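Local atomic coordinates of Lmo0325 protein (PDB entry 4RYK), a protein that probably binds DNA through an N-terminal helix-turn-helix domain, as a putative Rgg-like transcriptional regulator of Listeria monocytogenes. Residues Arg272-Gln275 against Thr276-Leu280; Lys294-Leu297 against Glu298-Ile302. All coordinates share one frame; numbering follows the deposited sequence.

Interaction 1: residues Arg272-Gln275 against Thr276-Leu280; sequences RAIQ and TWKEL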
loop_
_atom_site.group_PDB
_atom_site.type_symbol
_atom_site.label_atom_id
_atom_site.label_comp_id
_atom_site.label_asym_id
_atom_site.label_seq_id
_atom_site.Cartn_x
_atom_site.Cartn_y
_atom_site.Cartn_z
ATOM N N ARG A 272 -3.823 -8.028 25.928
ATOM C CA ARG A 272 -4.747 -8.323 24.855
ATOM C C ARG A 272 -4.090 -8.031 23.471
ATOM O O ARG A 272 -4.277 -8.776 22.501
ATOM C CB ARG A 272 -6.012 -7.534 25.063
ATOM C CG ARG A 272 -6.948 -7.593 23.898
ATOM C CD ARG A 272 -7.885 -8.733 24.083
ATOM N NE ARG A 272 -7.377 -10.052 23.741
ATOM C CZ ARG A 272 -7.413 -10.614 22.527
ATOM N NH1 ARG A 272 -6.970 -11.858 22.376
ATOM N NH2 ARG A 272 -7.876 -9.952 21.463
ATOM N N ALA A 273 -3.295 -6.971 23.379
ATOM C CA ALA A 273 -2.628 -6.685 22.134
ATOM C C ALA A 273 -1.639 -7.813 21.767
ATOM O O ALA A 273 -1.609 -8.270 20.630
ATOM C CB ALA A 273 -1.922 -5.359 22.198
ATOM N N ILE A 274 -0.852 -8.256 22.732
ATOM C CA ILE A 274 0.063 -9.366 22.521
ATOM C C ILE A 274 -0.655 -10.643 22.061
ATOM O O ILE A 274 -0.211 -11.310 21.126
ATOM C CB ILE A 274 0.846 -9.600 23.816
ATOM C CG1 ILE A 274 1.866 -8.484 23.966
ATOM C CG2 ILE A 274 1.527 -10.979 23.869
ATOM C CD1 ILE A 274 2.406 -8.359 25.373
ATOM N N GLN A 275 -1.752 -10.977 22.716
ATOM C CA GLN A 275 -2.555 -12.134 22.319
ATOM C C GLN A 275 -3.114 -11.979 20.921
ATOM O O GLN A 275 -3.264 -12.953 20.198
ATOM C CB GLN A 275 -3.696 -12.306 23.324
ATOM C CG GLN A 275 -4.616 -13.505 23.156
ATOM C CD GLN A 275 -3.928 -14.864 23.104
ATOM O OE1 GLN A 275 -2.899 -15.106 23.768
ATOM N NE2 GLN A 275 -4.518 -15.784 22.298
ATOM N N THR A 276 -3.446 -10.745 20.549
ATOM C CA THR A 276 -3.987 -10.468 19.249
ATOM C C THR A 276 -2.929 -10.682 18.204
ATOM O O THR A 276 -3.198 -11.284 17.170
ATOM C CB THR A 276 -4.569 -9.054 19.146
ATOM O OG1 THR A 276 -5.685 -8.930 20.037
ATOM C CG2 THR A 276 -5.079 -8.822 17.750
ATOM N N TRP A 277 -1.713 -10.204 18.447
ATOM C CA TRP A 277 -0.643 -10.497 17.504
ATOM C C TRP A 277 -0.459 -12.025 17.338
ATOM O O TRP A 277 -0.189 -12.510 16.218
ATOM C CB TRP A 277 0.684 -9.874 17.925
ATOM C CG TRP A 277 0.807 -8.415 17.578
ATOM C CD1 TRP A 277 0.611 -7.855 16.366
ATOM C CD2 TRP A 277 1.195 -7.368 18.445
ATOM N NE1 TRP A 277 0.834 -6.525 16.417
ATOM C CE2 TRP A 277 1.175 -6.193 17.703
ATOM C CE3 TRP A 277 1.501 -7.299 19.806
ATOM C CZ2 TRP A 277 1.504 -4.963 18.246
ATOM C CZ3 TRP A 277 1.791 -6.086 20.353
ATOM C CH2 TRP A 277 1.805 -4.927 19.565
ATOM N N LYS A 278 -0.608 -12.775 18.426
ATOM C CA LYS A 278 -0.496 -14.234 18.337
ATOM C C LYS A 278 -1.594 -14.816 17.512
ATOM O O LYS A 278 -1.326 -15.655 16.665
ATOM C CB LYS A 278 -0.525 -14.934 19.682
ATOM C CG LYS A 278 0.757 -14.708 20.431
ATOM C CD LYS A 278 0.734 -15.339 21.803
ATOM C CE LYS A 278 1.974 -14.928 22.568
ATOM N NZ LYS A 278 1.962 -15.500 23.937
ATOM N N GLU A 279 -2.810 -14.354 17.752
ATOM C CA GLU A 279 -3.968 -14.931 17.076
ATOM C C GLU A 279 -3.948 -14.650 15.585
ATOM O O GLU A 279 -4.531 -15.395 14.810
ATOM C CB GLU A 279 -5.215 -14.373 17.680
ATOM C CG GLU A 279 -5.451 -14.895 19.071
ATOM C CD GLU A 279 -6.627 -14.216 19.732
ATOM O OE1 GLU A 279 -7.103 -13.207 19.175
ATOM O OE2 GLU A 279 -7.073 -14.686 20.787
ATOM N N LEU A 280 -3.267 -13.563 15.206
ATOM C CA LEU A 280 -3.148 -13.169 13.810
ATOM C C LEU A 280 -1.825 -13.602 13.190
ATOM O O LEU A 280 -1.500 -13.134 12.120
ATOM C CB LEU A 280 -3.339 -11.649 13.602
ATOM C CG LEU A 280 -4.658 -11.053 14.116
ATOM C CD1 LEU A 280 -4.691 -9.564 13.867
ATOM C CD2 LEU A 280 -5.865 -11.677 13.447
#
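With chi1 at 171°, the side chain of Arg-272 starts out opposite its own backbone N, then bends at chi2 and chi3 to run toward the C-terminal end of the helix, where Glu-279 reaches back nearly extended to meet it. The two chains cross at about a right angle, and the carboxylate lies at the guanidinium edge. NH1 of Arg-272 stands 3.2 Å from OE2 of Glu-279, a salt bridge whose hydrogen bonds are weak. The stronger partner of each charge is across the dimer: NH2 of Arg-272 pairs with OE1 of Glu-279 of the second subunit, and Glu-279 pairs with Arg-272 of that subunit in return.

Gln-275 holds the same carboxylate through a second bond. Its NE2 donates to OE2 of Glu-279 at 3.2 Å, almost straight and in the plane of the amide, but reaching the anti side of OE2 from well out of the carboxylate plane; amide and carboxylate planes are 82° apart, and with the two arginines the bond would limit the rotation of the acid.

Thr-276 turns its hydroxyl back on the preceding turn. OG1 donates to the Arg-272 carbonyl O at 2.8 Å, from above the carbonyl plane, while Thr-276 N reaches that same oxygen from the opposite face at 2.9 Å. The hydroxyl also lies over one face of the guanidinium.

Away from the dimer, CZ3 of Trp-277 packs 4.2 Å from CB of Ala-273, and the indole stacks on Tyr-289 and meets Phe-244. These i to i+4 pairs and one i to i+7 salt bridge occupy the last turns of helix 263-279, one side packed against helices 243-259 and 283-300 of the Rgg-type C-terminal domain, the other forming a reciprocal salt-bridge cluster at the dimer interface.

Interaction 2: residues Lys294-Leu297 against Glu298-Ile302; sequences KQFL and EKENI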
loop_
_atom_site.group_PDB
_atom_site.type_symbol
_atom_site.label_atom_id
_atom_site.label_comp_id
_atom_site.label_asym_id
_atom_site.label_seq_id
_atom_site.Cartn_x
_atom_site.Cartn_y
_atom_site.Cartn_z
ATOM N N LYS A 294 7.526 -6.991 29.852
ATOM C CA LYS A 294 8.184 -7.413 31.076
ATOM C C LYS A 294 9.183 -6.398 31.602
ATOM O O LYS A 294 9.268 -6.191 32.802
ATOM C CB LYS A 294 8.919 -8.707 30.851
ATOM C CG LYS A 294 7.988 -9.878 30.829
ATOM C CD LYS A 294 8.671 -11.056 30.201
ATOM C CE LYS A 294 7.712 -12.216 30.100
ATOM N NZ LYS A 294 8.512 -13.458 30.048
ATOM N N GLN A 295 9.956 -5.809 30.703
ATOM C CA GLN A 295 10.988 -4.851 31.089
ATOM C C GLN A 295 10.300 -3.606 31.601
ATOM O O GLN A 295 10.707 -2.993 32.576
ATOM C CB GLN A 295 11.891 -4.538 29.884
ATOM C CG GLN A 295 12.739 -5.740 29.444
ATOM C CD GLN A 295 13.879 -6.045 30.425
ATOM O OE1 GLN A 295 14.695 -5.167 30.729
ATOM N NE2 GLN A 295 13.954 -7.293 30.915
ATOM N N PHE A 296 9.199 -3.260 30.969
ATOM C CA PHE A 296 8.450 -2.097 31.393
ATOM C C PHE A 296 7.912 -2.303 32.818
ATOM O O PHE A 296 8.027 -1.416 33.668
ATOM C CB PHE A 296 7.340 -1.844 30.395
ATOM C CG PHE A 296 6.318 -0.889 30.863
ATOM C CD1 PHE A 296 5.209 -1.336 31.538
ATOM C CD2 PHE A 296 6.454 0.469 30.611
ATOM C CE1 PHE A 296 4.247 -0.440 31.962
ATOM C CE2 PHE A 296 5.477 1.365 31.004
ATOM C CZ PHE A 296 4.371 0.911 31.691
ATOM N N LEU A 297 7.345 -3.473 33.090
ATOM C CA LEU A 297 6.801 -3.752 34.411
ATOM C C LEU A 297 7.902 -3.647 35.461
ATOM O O LEU A 297 7.695 -3.114 36.536
ATOM C CB LEU A 297 6.219 -5.153 34.463
ATOM C CG LEU A 297 4.960 -5.429 33.654
ATOM C CD1 LEU A 297 4.516 -6.884 33.841
ATOM C CD2 LEU A 297 3.859 -4.445 34.023
ATOM N N GLU A 298 9.074 -4.162 35.132
ATOM C CA GLU A 298 10.227 -4.003 35.975
ATOM C C GLU A 298 10.735 -2.568 36.162
ATOM O O GLU A 298 10.848 -2.103 37.290
ATOM C CB GLU A 298 11.351 -4.851 35.434
ATOM C CG GLU A 298 11.563 -6.101 36.246
ATOM C CD GLU A 298 13.005 -6.466 36.225
ATOM O OE1 GLU A 298 13.549 -6.435 35.099
ATOM O OE2 GLU A 298 13.577 -6.736 37.294
ATOM N N LYS A 299 11.076 -1.880 35.082
ATOM C CA LYS A 299 11.535 -0.513 35.210
ATOM C C LYS A 299 10.498 0.238 36.029
ATOM O O LYS A 299 10.800 0.779 37.070
ATOM C CB LYS A 299 11.682 0.138 33.839
ATOM C CG LYS A 299 12.041 1.612 33.895
ATOM C CD LYS A 299 12.383 2.155 32.513
ATOM C CE LYS A 299 12.458 3.675 32.481
ATOM N NZ LYS A 299 13.026 4.271 33.728
ATOM N N GLU A 300 9.248 0.217 35.592
ATOM C CA GLU A 300 8.228 0.992 36.272
ATOM C C GLU A 300 7.896 0.419 37.619
ATOM O O GLU A 300 7.215 1.058 38.407
ATOM C CB GLU A 300 6.967 1.051 35.449
ATOM C CG GLU A 300 7.206 1.536 34.031
ATOM C CD GLU A 300 8.140 2.726 33.957
ATOM O OE1 GLU A 300 7.896 3.703 34.701
ATOM O OE2 GLU A 300 9.097 2.682 33.141
ATOM N N ASN A 301 8.341 -0.806 37.867
ATOM C CA ASN A 301 8.214 -1.411 39.161
ATOM C C ASN A 301 6.743 -1.729 39.478
ATOM O O ASN A 301 6.242 -1.383 40.547
ATOM C CB ASN A 301 8.823 -0.454 40.193
ATOM C CG ASN A 301 9.321 -1.170 41.405
ATOM O OD1 ASN A 301 8.756 -2.184 41.808
ATOM N ND2 ASN A 301 10.393 -0.656 41.997
ATOM N N ILE A 302 6.058 -2.405 38.547
ATOM C CA ILE A 302 4.594 -2.585 38.603
ATOM C C ILE A 302 4.179 -4.022 38.971
ATOM O O ILE A 302 4.926 -4.956 38.720
ATOM C CB ILE A 302 3.961 -2.119 37.275
ATOM C CG1 ILE A 302 4.160 -0.603 37.125
ATOM C CG2 ILE A 302 2.481 -2.470 37.202
ATOM C CD1 ILE A 302 3.901 -0.063 35.734
#
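Phe-296 lays one face of its ring over the CG methylene of Glu-300, one helical turn further on. CG sits 3.6 Å from the ring centroid, 18° off the normal, a CH-pi contact displaced a little toward the rim at CE2. The phenyl gets there because its CG is opposite the backbone N (chi1 167°), which stands the ring out from the helix. With its own CG opposite the carbonyl carbon, Glu-300 brings the methylene back against the ring, and the bend at chi2 then turns the carboxylate to within 32° of the ring plane.

At another ring corner, CE1 of Phe-296 touches CD1 of Ile-302 at 3.8 Å. The other branch of Ile-302, CG2, comes 4.0 Å from CD2 of Leu-297, the two side chains crossing at about a right angle. Ile-302 thus bridges two apolar side chains of the last turn.

What swings Ile-302 back is a Schellman motif. Asn-301 adopts a positive phi as the C-prime residue and breaks the helical path; Ile-302 N then donates to the Leu-297 carbonyl O at 2.7 Å, in the carbonyl plane, and Asn-301 N makes a weak bond to Glu-298 O. Leu-297 and Ile-302 are joined by backbone bond and apolar contact alike, as is usual in this motif.

The cluster ends helix 283-300 and faces its two predecessors in sequence: Phe-296, Leu-297 and Ile-302 all rest on Met-258 of helix 243-259, where Glu-300 also has a long, weak ion pair to Lys-259, while Leu-297 meets Tyr-267 and Ile-302 meets Val-263 of helix 263-279.

How the interactions relate
Interactions 1 and 2 lie at the C-terminal ends of consecutive helices, 263-279 and 283-300, with their centres about 20 Å apart and their nearest atoms about 7 Å apart, so they do not touch. Helix 243-259 joins them: residues 272-280 lean on it through Ile-247, Val-248 and Tyr-251, residues 294-302 through Met-258 and Lys-259. Their surroundings differ. Interaction 1 is partly buried and lies against the second subunit, whereas no other chain of the assembly touches interaction 2, a surface contact near the end of the modelled chain. The sugar seen in this entry is bound by Thr-30 to Ser-34, in the helix-turn-helix part, and neither contact contributes to that pocket.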